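Local atomic coordinates of serine-tRNA ligase (Naegleria fowleri, PDB entry 6BLJ), a protein that probably attaches serine to its cognate tRNA in the cytoplasm, as a class II aminoacyl-tRNA synthetase that passes through a seryl-adenylate. Residues E28-R32 / R33-V37; D346-S349 / W350-F353. All coordinates share one frame; numbering follows the deposited sequence.

Contact 1: E28-R32 / R33-V37; sequences ESQRR and RFADV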
# COMPACT_ATOMS: atom_id res chain seq x y z
N GLU A 28 -13.17 27.63 -15.28
CA GLU A 28 -14.27 26.89 -15.88
C GLU A 28 -13.93 25.41 -16.04
O GLU A 28 -14.78 24.54 -15.80
CB GLU A 28 -14.66 27.51 -17.22
CG GLU A 28 -16.01 27.05 -17.76
CD GLU A 28 -17.17 27.41 -16.84
OE1 GLU A 28 -18.15 26.64 -16.80
OE2 GLU A 28 -17.11 28.45 -16.16
N SER A 29 -12.68 25.10 -16.42
CA SER A 29 -12.28 23.70 -16.53
C SER A 29 -12.31 23.02 -15.17
O SER A 29 -12.76 21.87 -15.06
CB SER A 29 -10.88 23.59 -17.17
OG SER A 29 -10.47 22.24 -17.36
N GLN A 30 -11.88 23.73 -14.12
CA GLN A 30 -11.93 23.17 -12.78
C GLN A 30 -13.37 22.92 -12.33
O GLN A 30 -13.66 21.91 -11.68
CB GLN A 30 -11.20 24.10 -11.80
CG GLN A 30 -9.70 24.11 -12.00
CD GLN A 30 -9.06 22.78 -11.65
OE1 GLN A 30 -8.79 21.96 -12.53
NE2 GLN A 30 -8.81 22.56 -10.36
N ARG A 31 -14.29 23.84 -12.66
CA ARG A 31 -15.70 23.63 -12.32
C ARG A 31 -16.27 22.42 -13.05
O ARG A 31 -16.97 21.60 -12.45
CB ARG A 31 -16.51 24.89 -12.63
CG ARG A 31 -16.24 26.04 -11.68
CD ARG A 31 -17.24 27.18 -11.85
NE ARG A 31 -16.96 27.95 -13.06
CZ ARG A 31 -16.24 29.07 -13.07
NH1 ARG A 31 -15.72 29.54 -11.94
NH2 ARG A 31 -16.03 29.71 -14.22
N ARG A 32 -15.96 22.28 -14.35
CA ARG A 32 -16.42 21.10 -15.08
C ARG A 32 -15.83 19.81 -14.51
O ARG A 32 -16.49 18.77 -14.55
CB ARG A 32 -16.07 21.25 -16.57
CG ARG A 32 -16.81 22.44 -17.22
CD ARG A 32 -16.42 22.64 -18.67
NE ARG A 32 -17.30 23.61 -19.34
CZ ARG A 32 -17.01 24.22 -20.48
NH1 ARG A 32 -15.86 23.98 -21.11
NH2 ARG A 32 -17.87 25.08 -21.01
N ARG A 33 -14.61 19.86 -13.99
CA ARG A 33 -14.02 18.70 -13.32
C ARG A 33 -14.56 18.51 -11.92
O ARG A 33 -14.21 17.51 -11.27
CB ARG A 33 -12.49 18.82 -13.26
CG ARG A 33 -11.79 18.74 -14.61
CD ARG A 33 -10.28 18.73 -14.46
NE ARG A 33 -9.61 18.40 -15.72
CZ ARG A 33 -9.41 17.15 -16.16
NH1 ARG A 33 -9.84 16.13 -15.43
NH2 ARG A 33 -8.79 16.93 -17.31
N PHE A 34 -15.38 19.44 -11.42
CA PHE A 34 -15.82 19.43 -10.03
C PHE A 34 -14.60 19.30 -9.11
O PHE A 34 -14.55 18.48 -8.21
CB PHE A 34 -16.85 18.31 -9.79
CG PHE A 34 -18.11 18.51 -10.57
CD1 PHE A 34 -19.19 19.19 -10.02
CD2 PHE A 34 -18.19 18.10 -11.90
CE1 PHE A 34 -20.34 19.41 -10.76
CE2 PHE A 34 -19.34 18.32 -12.64
CZ PHE A 34 -20.41 18.97 -12.07
N ALA A 35 -13.59 20.12 -9.40
CA ALA A 35 -12.32 20.11 -8.68
C ALA A 35 -12.13 21.46 -7.96
O ALA A 35 -13.04 22.29 -7.88
CB ALA A 35 -11.16 19.80 -9.62
N ASP A 36 -10.94 21.66 -7.42
CA ASP A 36 -10.68 22.84 -6.59
C ASP A 36 -10.46 24.04 -7.50
O ASP A 36 -9.41 24.17 -8.15
CB ASP A 36 -9.47 22.57 -5.69
CG ASP A 36 -9.23 23.69 -4.68
OD1 ASP A 36 -9.98 24.70 -4.67
OD2 ASP A 36 -8.29 23.53 -3.88
N VAL A 37 -11.47 24.92 -7.57
CA VAL A 37 -11.38 26.11 -8.41
C VAL A 37 -10.37 27.11 -7.85
O VAL A 37 -9.76 27.88 -8.60
CB VAL A 37 -12.78 26.75 -8.56
CG1 VAL A 37 -12.71 28.00 -9.43
CG2 VAL A 37 -13.77 25.75 -9.15
O HOH W 1 -8.84 21.63 -15.35
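Q30 meets the chain leaving its helix with both ends of the residue. Its backbone O accepts A35 N at 2.9 Å with an N-H...O angle of 171°, and its side-chain NE2 donates to D36 O at 2.8 Å. The chain bends at chi2 (-66°) for this; D36 O lies in the amide plane of Q30, whereas NE2 stands above the carbonyl plane of D36. A water 2.8 Å from Q30 OE1 can donate to it, though several acceptors share its protons; it also bonds S29 OG and, weakly, R33 NE. S29 OG further bonds V154 N, R33 NE N152 O and R33 NH1 N382 O; R32 NH1 pairs with E156, R32 O with S378 OG. R33 N donates to S29 O. F34 N approaches R31 O from above its carbonyl plane; this bond and A35 N to Q30 O, with F34 at phi 51°, form a Schellman motif. R31 CG touches V37 CG2 at 3.5 Å, while R31 NH2 bridges E28 OE2 (2.6 Å) and E24. D36 OD1 bonds T38 OG1, its side chain capping helix 38-76. Helix end, side-chain amide and exit loop are thus tied by the Q30 bonds to A35 and D36, with one water linking S29, Q30 and R33.

Contact 2: D346-S349 / W350-F353; sequences DNKS and WEMF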
# COMPACT_ATOMS: atom_id res chain seq x y z
N ASP A 346 -2.82 22.72 -35.44
CA ASP A 346 -3.91 22.53 -36.41
C ASP A 346 -4.88 21.40 -36.04
O ASP A 346 -5.33 20.65 -36.91
CB ASP A 346 -3.34 22.28 -37.81
CG ASP A 346 -2.49 23.42 -38.30
OD1 ASP A 346 -2.78 24.58 -37.92
OD2 ASP A 346 -1.53 23.16 -39.05
N ASN A 347 -5.23 21.31 -34.76
CA ASN A 347 -6.20 20.31 -34.27
C ASN A 347 -5.85 18.88 -34.69
O ASN A 347 -6.73 18.01 -34.71
CB ASN A 347 -7.63 20.65 -34.73
CG ASN A 347 -8.26 21.75 -33.90
OD1 ASN A 347 -8.05 21.84 -32.69
ND2 ASN A 347 -9.05 22.61 -34.55
N LYS A 348 -4.58 18.60 -34.98
CA LYS A 348 -4.20 17.26 -35.41
C LYS A 348 -4.46 16.22 -34.33
O LYS A 348 -4.86 15.10 -34.65
CB LYS A 348 -2.73 17.23 -35.82
CG LYS A 348 -2.53 17.38 -37.32
CD LYS A 348 -1.24 18.05 -37.66
CE LYS A 348 -1.22 18.38 -39.15
NZ LYS A 348 0.07 18.98 -39.52
N SER A 349 -4.23 16.56 -33.07
CA SER A 349 -4.46 15.55 -32.04
C SER A 349 -5.95 15.21 -31.94
O SER A 349 -6.30 14.05 -31.70
CB SER A 349 -3.89 16.00 -30.69
OG SER A 349 -4.59 17.11 -30.15
N TRP A 350 -6.83 16.20 -32.16
CA TRP A 350 -8.27 15.96 -32.17
C TRP A 350 -8.69 15.14 -33.39
O TRP A 350 -9.59 14.30 -33.30
CB TRP A 350 -9.04 17.29 -32.10
CG TRP A 350 -8.78 17.92 -30.77
CD1 TRP A 350 -8.06 19.06 -30.52
CD2 TRP A 350 -9.12 17.37 -29.49
NE1 TRP A 350 -7.98 19.28 -29.17
CE2 TRP A 350 -8.61 18.25 -28.51
CE3 TRP A 350 -9.82 16.23 -29.08
CZ2 TRP A 350 -8.79 18.02 -27.15
CZ3 TRP A 350 -9.99 16.01 -27.73
CH2 TRP A 350 -9.47 16.89 -26.78
N GLU A 351 -8.06 15.38 -34.54
CA GLU A 351 -8.29 14.51 -35.69
C GLU A 351 -7.80 13.09 -35.41
O GLU A 351 -8.46 12.10 -35.79
CB GLU A 351 -7.62 15.09 -36.93
CG GLU A 351 -8.25 16.41 -37.38
CD GLU A 351 -7.43 17.14 -38.43
OE1 GLU A 351 -6.42 16.58 -38.90
OE2 GLU A 351 -7.79 18.28 -38.78
N MET A 352 -6.67 12.95 -34.72
CA MET A 352 -6.16 11.62 -34.41
C MET A 352 -7.07 10.89 -33.42
O MET A 352 -7.22 9.66 -33.48
CB MET A 352 -4.73 11.73 -33.88
CG MET A 352 -4.01 10.40 -33.71
SD MET A 352 -3.88 9.49 -35.27
CE MET A 352 -2.98 10.66 -36.30
N PHE A 353 -7.67 11.64 -32.48
CA PHE A 353 -8.65 11.07 -31.56
C PHE A 353 -9.78 10.38 -32.33
O PHE A 353 -10.12 9.22 -32.05
CB PHE A 353 -9.19 12.19 -30.66
CG PHE A 353 -10.24 11.74 -29.65
CD1 PHE A 353 -9.87 11.33 -28.37
CD2 PHE A 353 -11.59 11.75 -29.97
CE1 PHE A 353 -10.83 10.93 -27.44
CE2 PHE A 353 -12.55 11.35 -29.05
CZ PHE A 353 -12.17 10.94 -27.78
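N347 and W350 meet one turn apart at the start of helix 348-366, where OD1 of N347 lies 3.5 Å from CD1 of W350. The amide and indole planes are 69° apart, and the oxygen approaches the ring obliquely. S349 OG sits over one face of the same indole, 4.0 Å above its plane and displaced toward the rim. A chi1 of 67° places this hydroxyl between its own backbone N and carbonyl carbon; its polar partners are H439 and N412, on the sheet side of the helix.

That side is the tightly packed one. S349, M352 and F353 are buried: M352 rests on V340 and T342 of strand 332-342, and the F353 ring meets F389 edge-to-face. The W350 ring meets H155 with planes at about 45° and H7, from the expression tag, edge-to-face.

The solvent side, formed by D346, N347 and E351, is looser, and the N347-W350 pair lies at the boundary. The extended chain of E351 runs back along the first turn, with CG 3.5 Å from N347 O but OE2 no nearer than 3.9 Å to D346 O. K348 NZ remains 6.9 Å from E351 OE1 and forms a salt bridge with E299 instead.

Three i to i+4 backbone bonds run through the turn: E351 N to N347 O (3.0 Å), M352 N to K348 O (2.8 Å) and F353 N to S349 O. N347 occupies the N-cap position, although its side chain makes no capping bond. The arrangement is the first turn of an amphipathic helix laid against the antiparallel sheet of a class II synthetase core.

Overall arrangement
From the N terminus, the chain first closes contact 1 (28-37), a turn after helix 23-32 that leads into the long helix 38-76 of the seryl-tRNA synthetase N-terminal domain family region, whose long helices probably form the tRNA-binding arm. Some 310 residues later, contact 2 (346-353) opens helix 348-366 after a short loop following strand 332-342 of the catalytic core. The two are in series, neither nested nor crossed. The centres of contact 1 and contact 2 lie about 24 Å apart. The nearest atoms of contact 1 and contact 2 are about 9 Å apart. Both nevertheless meet the core: R33 bonds N382 in the loop between strands 371-375 and 387-394, while W350 packs on K387 at the start of the latter strand.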